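Local coordinates for protein kcn28 (Kitasatospora, PDB 6J31) that adopts the two-domain GT-B fold, has a C-terminal domain like that of erythromycin biosynthesis protein CIII and binds the ligand BG9, at residues 10-15 with 107-112; 16-21 with 35-40; 124-129 with 180-185. All coordinates share one frame; numbering follows the deposited sequence.

Contact 1 of 3, residues 10-15 with 107-112; sequences VSVPSR and DVLAYP. With BG9 ((2E,2'E)-3,3'-(1,2-phenylene)di(prop-2-enoic acid)), chain I.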
loop_
_atom_site.group_PDB
_atom_site.type_symbol
_atom_site.label_atom_id
_atom_site.label_comp_id
_atom_site.label_asym_id
_atom_site.label_seq_id
_atom_site.Cartn_x
_atom_site.Cartn_y
_atom_site.Cartn_z
ATOM N N VAL A 10 -5.330 -10.878 10.215
ATOM C CA VAL A 10 -5.325 -9.721 11.106
ATOM C C VAL A 10 -4.736 -8.540 10.348
ATOM O O VAL A 10 -3.685 -8.666 9.711
ATOM C CB VAL A 10 -4.520 -9.982 12.398
ATOM C CG1 VAL A 10 -4.723 -8.844 13.393
ATOM C CG2 VAL A 10 -4.894 -11.326 13.024
ATOM N N SER A 11 -5.405 -7.395 10.417
ATOM C CA SER A 11 -4.884 -6.185 9.801
ATOM C C SER A 11 -5.314 -4.991 10.639
ATOM O O SER A 11 -5.797 -5.138 11.764
ATOM C CB SER A 11 -5.330 -6.042 8.343
ATOM O OG SER A 11 -4.603 -4.996 7.715
ATOM N N VAL A 12 -5.104 -3.801 10.086
ATOM C CA VAL A 12 -5.374 -2.545 10.779
ATOM C C VAL A 12 -6.294 -1.711 9.900
ATOM O O VAL A 12 -6.384 -1.936 8.681
ATOM C CB VAL A 12 -4.063 -1.788 11.096
ATOM C CG1 VAL A 12 -3.127 -2.673 11.909
ATOM C CG2 VAL A 12 -3.397 -1.334 9.807
ATOM N N PRO A 13 -6.988 -0.725 10.481
ATOM C CA PRO A 13 -7.924 0.083 9.685
ATOM C C PRO A 13 -7.267 1.105 8.764
ATOM O O PRO A 13 -7.974 1.682 7.926
ATOM C CB PRO A 13 -8.771 0.781 10.760
ATOM C CG PRO A 13 -7.860 0.882 11.931
ATOM C CD PRO A 13 -7.062 -0.389 11.917
ATOM N N SER A 14 -5.956 1.341 8.873
ATOM C CA SER A 14 -5.286 2.283 7.980
ATOM C C SER A 14 -5.485 1.873 6.524
ATOM O O SER A 14 -5.502 0.684 6.195
ATOM C CB SER A 14 -3.797 2.361 8.314
ATOM O OG SER A 14 -3.597 2.690 9.678
ATOM N N ARG A 15 -5.628 2.871 5.645
ATOM C CA ARG A 15 -6.189 2.597 4.323
ATOM C C ARG A 15 -5.252 1.777 3.437
ATOM O O ARG A 15 -5.723 0.980 2.616
ATOM C CB ARG A 15 -6.569 3.899 3.620
ATOM C CG ARG A 15 -7.538 3.661 2.469
ATOM C CD ARG A 15 -8.599 2.651 2.922
ATOM N NE ARG A 15 -9.104 1.783 1.861
ATOM C CZ ARG A 15 -8.585 0.603 1.533
ATOM N NH1 ARG A 15 -7.522 0.136 2.173
ATOM N NH2 ARG A 15 -9.135 -0.110 0.562
ATOM N N ASP A 107 -1.104 -8.405 8.469
ATOM C CA ASP A 107 -0.512 -7.246 7.830
ATOM C C ASP A 107 0.727 -6.801 8.609
ATOM O O ASP A 107 0.919 -7.167 9.770
ATOM C CB ASP A 107 -1.545 -6.121 7.766
ATOM C CG ASP A 107 -0.965 -4.824 7.270
ATOM O OD1 ASP A 107 -0.799 -4.675 6.043
ATOM O OD2 ASP A 107 -0.627 -3.975 8.119
ATOM N N VAL A 108 1.574 -5.997 7.951
ATOM C CA VAL A 108 2.832 -5.551 8.554
ATOM C C VAL A 108 2.587 -4.873 9.896
ATOM O O VAL A 108 3.364 -5.042 10.844
ATOM C CB VAL A 108 3.583 -4.605 7.594
ATOM C CG1 VAL A 108 4.946 -4.222 8.165
ATOM C CG2 VAL A 108 3.750 -5.240 6.248
ATOM N N LEU A 109 1.509 -4.098 10.003
ATOM C CA LEU A 109 1.204 -3.379 11.233
ATOM C C LEU A 109 0.429 -4.225 12.233
ATOM O O LEU A 109 0.149 -3.750 13.338
ATOM C CB LEU A 109 0.417 -2.099 10.913
ATOM C CG LEU A 109 1.125 -1.045 10.050
ATOM C CD1 LEU A 109 0.270 0.196 9.877
ATOM C CD2 LEU A 109 2.460 -0.669 10.649
ATOM N N ALA A 110 0.114 -5.473 11.893
ATOM C CA ALA A 110 -0.601 -6.379 12.781
ATOM C C ALA A 110 0.324 -7.449 13.352
ATOM O O ALA A 110 -0.109 -8.565 13.658
ATOM C CB ALA A 110 -1.782 -7.018 12.055
ATOM N N TYR A 111 1.595 -7.103 13.533
ATOM C CA TYR A 111 2.608 -8.008 14.062
ATOM C C TYR A 111 2.318 -8.530 15.473
ATOM O O TYR A 111 2.903 -9.553 15.846
ATOM C CB TYR A 111 3.987 -7.334 14.030
ATOM C CG TYR A 111 4.040 -6.016 14.756
ATOM C CD1 TYR A 111 4.372 -5.953 16.106
ATOM C CD2 TYR A 111 3.745 -4.830 14.096
ATOM C CE1 TYR A 111 4.414 -4.737 16.777
ATOM C CE2 TYR A 111 3.781 -3.617 14.755
ATOM C CZ TYR A 111 4.112 -3.575 16.092
ATOM O OH TYR A 111 4.137 -2.360 16.732
ATOM N N PRO A 112 1.466 -7.903 16.303
ATOM C CA PRO A 112 1.077 -8.589 17.548
ATOM C C PRO A 112 0.466 -9.957 17.306
ATOM O O PRO A 112 0.550 -10.822 18.186
ATOM C CB PRO A 112 0.070 -7.623 18.188
ATOM C CG PRO A 112 0.548 -6.299 17.764
ATOM C CD PRO A 112 1.005 -6.496 16.334
HETATM C C1 BG9 I . 5.983 -1.087 6.143
HETATM C C2 BG9 I . 6.454 -0.123 7.036
HETATM C C3 BG9 I . 5.583 0.831 7.562
HETATM C C4 BG9 I . 4.226 0.809 7.207
HETATM C C5 BG9 I . 3.757 -0.157 6.317
HETATM C C6 BG9 I . 4.634 -1.104 5.786
HETATM C C7 BG9 I . 3.234 1.845 7.782
HETATM C C8 BG9 I . 2.966 2.978 7.129
HETATM C C9 BG9 I . 1.968 3.989 7.728
HETATM C C10 BG9 I . 6.141 1.876 8.547
HETATM C C11 BG9 I . 7.454 2.125 8.537
HETATM C C12 BG9 I . 8.048 3.152 9.517
HETATM O O2 BG9 I . 8.994 2.854 10.167
HETATM O O3 BG9 I . 2.668 4.881 8.563
#
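Val-10, at the end of strand 6-10, meets Asp-107 and Ala-110 where that strand runs beside strand 103-107 in the parallel sheet of a Rossmann-like domain. Both strands give way here to the loops that lead to helices 22-30 and 112-120, so the contact lies at the C-terminal edge of the sheet, where such folds commonly bind ligands. The carbonyl of Val-10 accepts a nearly straight bond from Asp-107 N (2.9 Å, 165° at the hydrogen), the only hydrogen bond between the two segments. With CG1 anti to the backbone N (chi1 -171°), Val-10 also brings this methyl against Ala-110 CB, 3.7 Å away.

Ser-11 OG comes next, 3.3 Å from Asp-107 CB. This is a packing approach; the polar partner of the hydroxyl is the carbonyl of His-17, while the backbone O of Ser-11 is hydrogen-bonded to Tyr-57 OH. Asp-107 divides its carboxylate: OD1 takes His-17 ND1, while OD2 accepts Leu-109 N at 2.9 Å from well above the carboxylate plane, forming an Asx turn that, with the backbone bond from Ala-110 N to Asp-107 O, turns the chain after the strand.

That bend presents Leu-109 to Val-12. The two side chains cross at about a right angle, Val-12 CG1 resting 3.7 Å from Leu-109 CB, and Val-12 CG2 touching both CB and CD1. Farther out, Leu-109 lines the ligand pocket together with Val-108: Leu-109 CD2 comes to 3.9 Å from C7 of BG9, and Val-108 CG1 to 3.9 Å from ring carbon C1.

Contact 2 of 3, residues 16-21 with 35-40; sequences GHLHPS and VTYAND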
loop_
_atom_site.group_PDB
_atom_site.type_symbol
_atom_site.label_atom_id
_atom_site.label_comp_id
_atom_site.label_asym_id
_atom_site.label_seq_id
_atom_site.Cartn_x
_atom_site.Cartn_y
_atom_site.Cartn_z
ATOM N N GLY A 16 -3.944 1.941 3.578
ATOM C CA GLY A 16 -3.094 1.157 2.709
ATOM C C GLY A 16 -2.961 -0.308 3.072
ATOM O O GLY A 16 -2.208 -1.034 2.417
ATOM N N HIS A 17 -3.678 -0.770 4.099
ATOM C CA HIS A 17 -3.471 -2.099 4.659
ATOM C C HIS A 17 -4.701 -2.981 4.542
ATOM O O HIS A 17 -4.731 -4.068 5.128
ATOM C CB HIS A 17 -3.035 -1.981 6.116
ATOM C CG HIS A 17 -1.816 -1.140 6.292
ATOM N ND1 HIS A 17 -0.563 -1.679 6.481
ATOM C CD2 HIS A 17 -1.649 0.203 6.262
ATOM C CE1 HIS A 17 0.322 -0.705 6.582
ATOM N NE2 HIS A 17 -0.311 0.447 6.453
ATOM N N LEU A 18 -5.712 -2.543 3.802
ATOM C CA LEU A 18 -6.941 -3.297 3.623
ATOM C C LEU A 18 -7.096 -3.819 2.201
ATOM O O LEU A 18 -7.211 -5.030 1.996
ATOM C CB LEU A 18 -8.122 -2.402 3.998
ATOM C CG LEU A 18 -9.348 -3.038 4.631
ATOM C CD1 LEU A 18 -8.979 -3.787 5.902
ATOM C CD2 LEU A 18 -10.318 -1.922 4.925
ATOM N N HIS A 19 -7.061 -2.931 1.207
ATOM C CA HIS A 19 -7.317 -3.347 -0.171
ATOM C C HIS A 19 -6.326 -4.371 -0.719
ATOM O O HIS A 19 -6.758 -5.233 -1.504
ATOM C CB HIS A 19 -7.363 -2.122 -1.093
ATOM C CG HIS A 19 -7.860 -2.430 -2.474
ATOM N ND1 HIS A 19 -9.203 -2.493 -2.785
ATOM C CD2 HIS A 19 -7.195 -2.708 -3.622
ATOM C CE1 HIS A 19 -9.344 -2.787 -4.064
ATOM N NE2 HIS A 19 -8.142 -2.922 -4.596
ATOM N N PRO A 20 -5.025 -4.328 -0.404
ATOM C CA PRO A 20 -4.104 -5.281 -1.049
ATOM C C PRO A 20 -4.479 -6.748 -0.889
ATOM O O PRO A 20 -4.216 -7.530 -1.810
ATOM C CB PRO A 20 -2.761 -4.963 -0.379
ATOM C CG PRO A 20 -2.858 -3.517 -0.056
ATOM C CD PRO A 20 -4.282 -3.309 0.366
ATOM N N SER A 21 -5.091 -7.158 0.224
ATOM C CA SER A 21 -5.324 -8.578 0.454
ATOM C C SER A 21 -6.780 -9.025 0.339
ATOM O O SER A 21 -7.048 -10.212 0.552
ATOM C CB SER A 21 -4.775 -8.984 1.830
ATOM O OG SER A 21 -5.332 -8.191 2.863
ATOM N N VAL A 35 -12.293 -18.655 7.338
ATOM C CA VAL A 35 -11.404 -17.509 7.462
ATOM C C VAL A 35 -12.034 -16.514 8.425
ATOM O O VAL A 35 -13.177 -16.081 8.226
ATOM C CB VAL A 35 -11.122 -16.856 6.101
ATOM C CG1 VAL A 35 -10.109 -15.730 6.256
ATOM C CG2 VAL A 35 -10.621 -17.893 5.119
ATOM N N THR A 36 -11.308 -16.177 9.483
ATOM C CA THR A 36 -11.689 -15.087 10.367
ATOM C C THR A 36 -10.760 -13.911 10.100
ATOM O O THR A 36 -9.585 -14.097 9.770
ATOM C CB THR A 36 -11.629 -15.494 11.845
ATOM O OG1 THR A 36 -10.320 -15.972 12.175
ATOM C CG2 THR A 36 -12.657 -16.592 12.123
ATOM N N TYR A 37 -11.303 -12.701 10.201
ATOM C CA TYR A 37 -10.568 -11.486 9.870
ATOM C C TYR A 37 -10.717 -10.512 11.032
ATOM O O TYR A 37 -11.800 -9.959 11.250
ATOM C CB TYR A 37 -11.084 -10.890 8.557
ATOM C CG TYR A 37 -10.202 -9.835 7.928
ATOM C CD1 TYR A 37 -9.295 -9.098 8.685
ATOM C CD2 TYR A 37 -10.269 -9.583 6.566
ATOM C CE1 TYR A 37 -8.495 -8.138 8.102
ATOM C CE2 TYR A 37 -9.471 -8.625 5.976
ATOM C CZ TYR A 37 -8.586 -7.908 6.748
ATOM O OH TYR A 37 -7.788 -6.955 6.158
ATOM N N ALA A 38 -9.627 -10.298 11.762
ATOM C CA ALA A 38 -9.614 -9.386 12.897
ATOM C C ALA A 38 -9.217 -7.996 12.423
ATOM O O ALA A 38 -8.147 -7.819 11.830
ATOM C CB ALA A 38 -8.657 -9.879 13.980
ATOM N N ASN A 39 -10.081 -7.017 12.675
ATOM C CA ASN A 39 -9.784 -5.639 12.321
ATOM C C ASN A 39 -10.733 -4.726 13.083
ATOM O O ASN A 39 -11.704 -5.178 13.696
ATOM C CB ASN A 39 -9.887 -5.420 10.811
ATOM C CG ASN A 39 -8.925 -4.365 10.317
ATOM O OD1 ASN A 39 -8.617 -3.405 11.028
ATOM N ND2 ASN A 39 -8.413 -4.553 9.107
ATOM N N ASP A 40 -10.440 -3.431 13.030
ATOM C CA ASP A 40 -11.275 -2.443 13.695
ATOM C C ASP A 40 -12.655 -2.398 13.038
ATOM O O ASP A 40 -12.768 -2.557 11.822
ATOM C CB ASP A 40 -10.607 -1.069 13.640
ATOM C CG ASP A 40 -11.327 -0.025 14.482
ATOM O OD1 ASP A 40 -12.411 0.433 14.060
ATOM O OD2 ASP A 40 -10.803 0.350 15.557
#
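Tyr-37 reaches from strand 34-39 to Leu-18 in the loop ahead of helix 22-30. Its CG is anti to the backbone N (chi1 -166°), and the ring extends from the strand until the hydroxyl oxygen meets a single methyl: Leu-18 CD1 lies 3.4 Å from Tyr-37 OH and 4.2 Å from Tyr-37 CZ, the two side chains crossing obliquely. The phenol oxygen is buried and finds no hydrogen-bond partner in the model. His-17 O and Ser-21 OG approach it, but each stays 4.3 Å from Tyr-37 OH, too far for a bond.

The two segments belong to one beta-alpha-beta unit of the Rossmann-like sheet. Strand 6-10 leads through this loop into helix 22-30 and then into strand 34-39, which pairs beside it, and the contact brings the start of the crossover back against the end of its second strand. The same loop carries His-17, one of the residues that line the BG9 pocket. Helix 44-49 covers the same region, with Ala-46 touching Leu-18, and Val-47 packing on Tyr-37 and Asn-39.

Asn-39, two residues on from Tyr-37, points the same way and also meets the Leu-18 methyl, with Asn-39 ND2 3.3 Å from Leu-18 CD1. One methyl thus meets both an amide nitrogen and a phenol oxygen, at short range. ND2 also makes a weak bond to Val-12 O. At the strand's end Asn-39 OD1 accepts Asp-40 N at 2.7 Å, in the carbonyl plane on a lone pair. This short bond helps to set the rotation of the amide, together with the weak bond from ND2, while the carboxylate of Asp-40 accepts the backbone N-H groups of Ser-42 and Ser-59.

Contact 3 of 3, residues 124-129 with 180-185; sequences SIQISP and NLPERS
Gln-126 lays its side chain across the ring of Pro-182, the two crossing obliquely: Gln-126 CB packs 3.7 Å from Pro-182 CB, and the amide oxygen OE1 lies 3.6 Å from Pro-182 CG. CG is anti to the backbone N (chi1 -179°) and the chain stays extended beyond it, carrying the amide to Ser-185. There the hydroxyl of Ser-185 donates to Gln-126 OE1 over only 2.6 Å, tilted modestly from the carbonyl plane. The amide is thus gripped by a bond to the serine and by contact with the proline, both from the same segment.

Beneath these side chains the backbones form a parallel bridge, Gln-126 with Ser-185, at the point where strand 185-187 joins strand 124-128. Gln-126 N donates to Arg-184 O at 2.7 Å (166° at the hydrogen), and a CA-H...O contact links Ser-185 CA to Gln-126 O at 3.3 Å. Before the bridge, a water spans the diverging chains: it lies 2.8 Å from Ser-124 OG and accepts the backbone N-H of Glu-183 at 2.9 Å. Arg-184 CB lies near Ser-124 O and Ile-125 CG1, and the guanidinium lies farther off.

These residues join two neighbouring strands of the parallel Rossmann-like sheet. Tyr-106 of strand 103-107 touches Ser-124, Gln-126 and Pro-182, while Phe-205 of strand 205-207 reaches Pro-182 and Ser-185. Ser-124 packs against Arg-114 and Ala-117 of helix 112-120, and the 180-185 segment leads from the end of helix 177-180 into strand 185-187.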
loop_
_atom_site.group_PDB
_atom_site.type_symbol
_atom_site.label_atom_id
_atom_site.label_comp_id
_atom_site.label_asym_id
_atom_site.label_seq_id
_atom_site.Cartn_x
_atom_site.Cartn_y
_atom_site.Cartn_z
ATOM N N SER A 124 2.777 -18.451 11.408
ATOM C CA SER A 124 2.325 -17.130 10.997
ATOM C C SER A 124 2.971 -16.734 9.672
ATOM O O SER A 124 4.098 -17.135 9.365
ATOM C CB SER A 124 2.644 -16.077 12.066
ATOM O OG SER A 124 4.041 -15.852 12.165
ATOM N N ILE A 125 2.229 -15.964 8.875
ATOM C CA ILE A 125 2.695 -15.454 7.587
ATOM C C ILE A 125 2.382 -13.968 7.516
ATOM O O ILE A 125 1.218 -13.572 7.644
ATOM C CB ILE A 125 2.047 -16.185 6.398
ATOM C CG1 ILE A 125 2.254 -17.693 6.505
ATOM C CG2 ILE A 125 2.594 -15.641 5.081
ATOM C CD1 ILE A 125 1.408 -18.476 5.543
ATOM N N GLN A 126 3.403 -13.153 7.281
ATOM C CA GLN A 126 3.185 -11.727 7.095
ATOM C C GLN A 126 2.640 -11.451 5.698
ATOM O O GLN A 126 3.055 -12.078 4.718
ATOM C CB GLN A 126 4.486 -10.957 7.303
ATOM C CG GLN A 126 4.352 -9.455 7.145
ATOM C CD GLN A 126 5.685 -8.793 6.849
ATOM O OE1 GLN A 126 6.260 -8.991 5.777
ATOM N NE2 GLN A 126 6.197 -8.030 7.806
ATOM N N ILE A 127 1.692 -10.523 5.616
ATOM C CA ILE A 127 1.157 -10.031 4.350
ATOM C C ILE A 127 1.593 -8.577 4.227
ATOM O O ILE A 127 1.059 -7.702 4.917
ATOM C CB ILE A 127 -0.371 -10.163 4.280
ATOM C CG1 ILE A 127 -0.813 -11.562 4.715
ATOM C CG2 ILE A 127 -0.873 -9.873 2.866
ATOM C CD1 ILE A 127 -0.465 -12.660 3.725
ATOM N N SER A 128 2.573 -8.311 3.362
ATOM C CA SER A 128 3.134 -6.969 3.234
ATOM C C SER A 128 2.507 -6.249 2.054
ATOM O O SER A 128 2.638 -6.722 0.914
ATOM C CB SER A 128 4.645 -7.031 3.064
ATOM O OG SER A 128 5.161 -5.734 2.820
ATOM N N PRO A 129 1.838 -5.108 2.261
ATOM C CA PRO A 129 1.211 -4.403 1.134
ATOM C C PRO A 129 2.166 -3.573 0.296
ATOM O O PRO A 129 1.765 -3.091 -0.773
ATOM C CB PRO A 129 0.186 -3.502 1.832
ATOM C CG PRO A 129 0.835 -3.184 3.139
ATOM C CD PRO A 129 1.550 -4.454 3.550
ATOM N N ASN A 180 9.817 -6.600 11.168
ATOM C CA ASN A 180 10.480 -6.447 9.876
ATOM C C ASN A 180 11.304 -7.655 9.436
ATOM O O ASN A 180 11.825 -7.649 8.316
ATOM C CB ASN A 180 11.353 -5.186 9.867
ATOM C CG ASN A 180 10.527 -3.915 9.769
ATOM O OD1 ASN A 180 9.449 -3.915 9.177
ATOM N ND2 ASN A 180 11.038 -2.825 10.326
ATOM N N LEU A 181 11.415 -8.695 10.261
ATOM C CA LEU A 181 12.014 -9.969 9.860
ATOM C C LEU A 181 11.029 -11.095 10.163
ATOM O O LEU A 181 11.263 -11.924 11.050
ATOM C CB LEU A 181 13.344 -10.199 10.578
ATOM C CG LEU A 181 14.169 -11.407 10.130
ATOM C CD1 LEU A 181 14.847 -11.124 8.800
ATOM C CD2 LEU A 181 15.178 -11.827 11.201
ATOM N N PRO A 182 9.926 -11.169 9.420
ATOM C CA PRO A 182 8.919 -12.201 9.695
ATOM C C PRO A 182 9.444 -13.598 9.400
ATOM O O PRO A 182 10.411 -13.789 8.666
ATOM C CB PRO A 182 7.774 -11.834 8.745
ATOM C CG PRO A 182 8.445 -11.118 7.624
ATOM C CD PRO A 182 9.560 -10.340 8.259
ATOM N N GLU A 183 8.788 -14.590 10.003
ATOM C CA GLU A 183 9.130 -15.981 9.713
ATOM C C GLU A 183 8.862 -16.315 8.252
ATOM O O GLU A 183 9.683 -16.951 7.583
ATOM C CB GLU A 183 8.336 -16.917 10.622
ATOM C CG GLU A 183 8.682 -18.390 10.456
ATOM C CD GLU A 183 9.848 -18.832 11.325
ATOM O OE1 GLU A 183 9.838 -18.515 12.532
ATOM O OE2 GLU A 183 10.762 -19.513 10.808
ATOM N N ARG A 184 7.704 -15.909 7.748
ATOM C CA ARG A 184 7.336 -16.063 6.351
ATOM C C ARG A 184 6.600 -14.803 5.935
ATOM O O ARG A 184 5.865 -14.217 6.735
ATOM C CB ARG A 184 6.451 -17.297 6.123
ATOM C CG ARG A 184 7.178 -18.613 6.287
ATOM C CD ARG A 184 6.223 -19.792 6.403
ATOM N NE ARG A 184 6.926 -21.005 6.815
ATOM C CZ ARG A 184 7.694 -21.730 6.008
ATOM N NH1 ARG A 184 7.859 -21.364 4.742
ATOM N NH2 ARG A 184 8.301 -22.820 6.463
ATOM N N SER A 185 6.795 -14.380 4.694
ATOM C CA SER A 185 6.164 -13.146 4.258
ATOM C C SER A 185 5.740 -13.253 2.806
ATOM O O SER A 185 6.505 -13.723 1.960
ATOM C CB SER A 185 7.103 -11.955 4.446
ATOM O OG SER A 185 6.540 -10.784 3.888
HETATM O O HOH W 1 5.972 -14.447 10.673
#

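Contact 2 is nested in the loop that contact 1 closes, their centres about 7 Å apart, and His-17 ties them: its carbonyl O bonds to Ser-11 OG (2.8 Å), and its ND1 to Asp-107 OD1 (3.0 Å). Asp-107 thereby probably helps to position a histidine whose side chain lies about 3 Å from BG9. Contact 3, centred about 11 Å from contact 1, adjoins through Val-108 CG2, 3.5 Å from Ser-128 CA. Pro-129 CB, in turn, lies 3.5 Å from Gly-16 O of contact 2. Contacts 1 and 2 supply pocket residues; in contact 3 the Ser-128 side chain stays about 6 Å from BG9, but Asn-180 ND2 is hydrogen-bonded to the bound peptide's backbone.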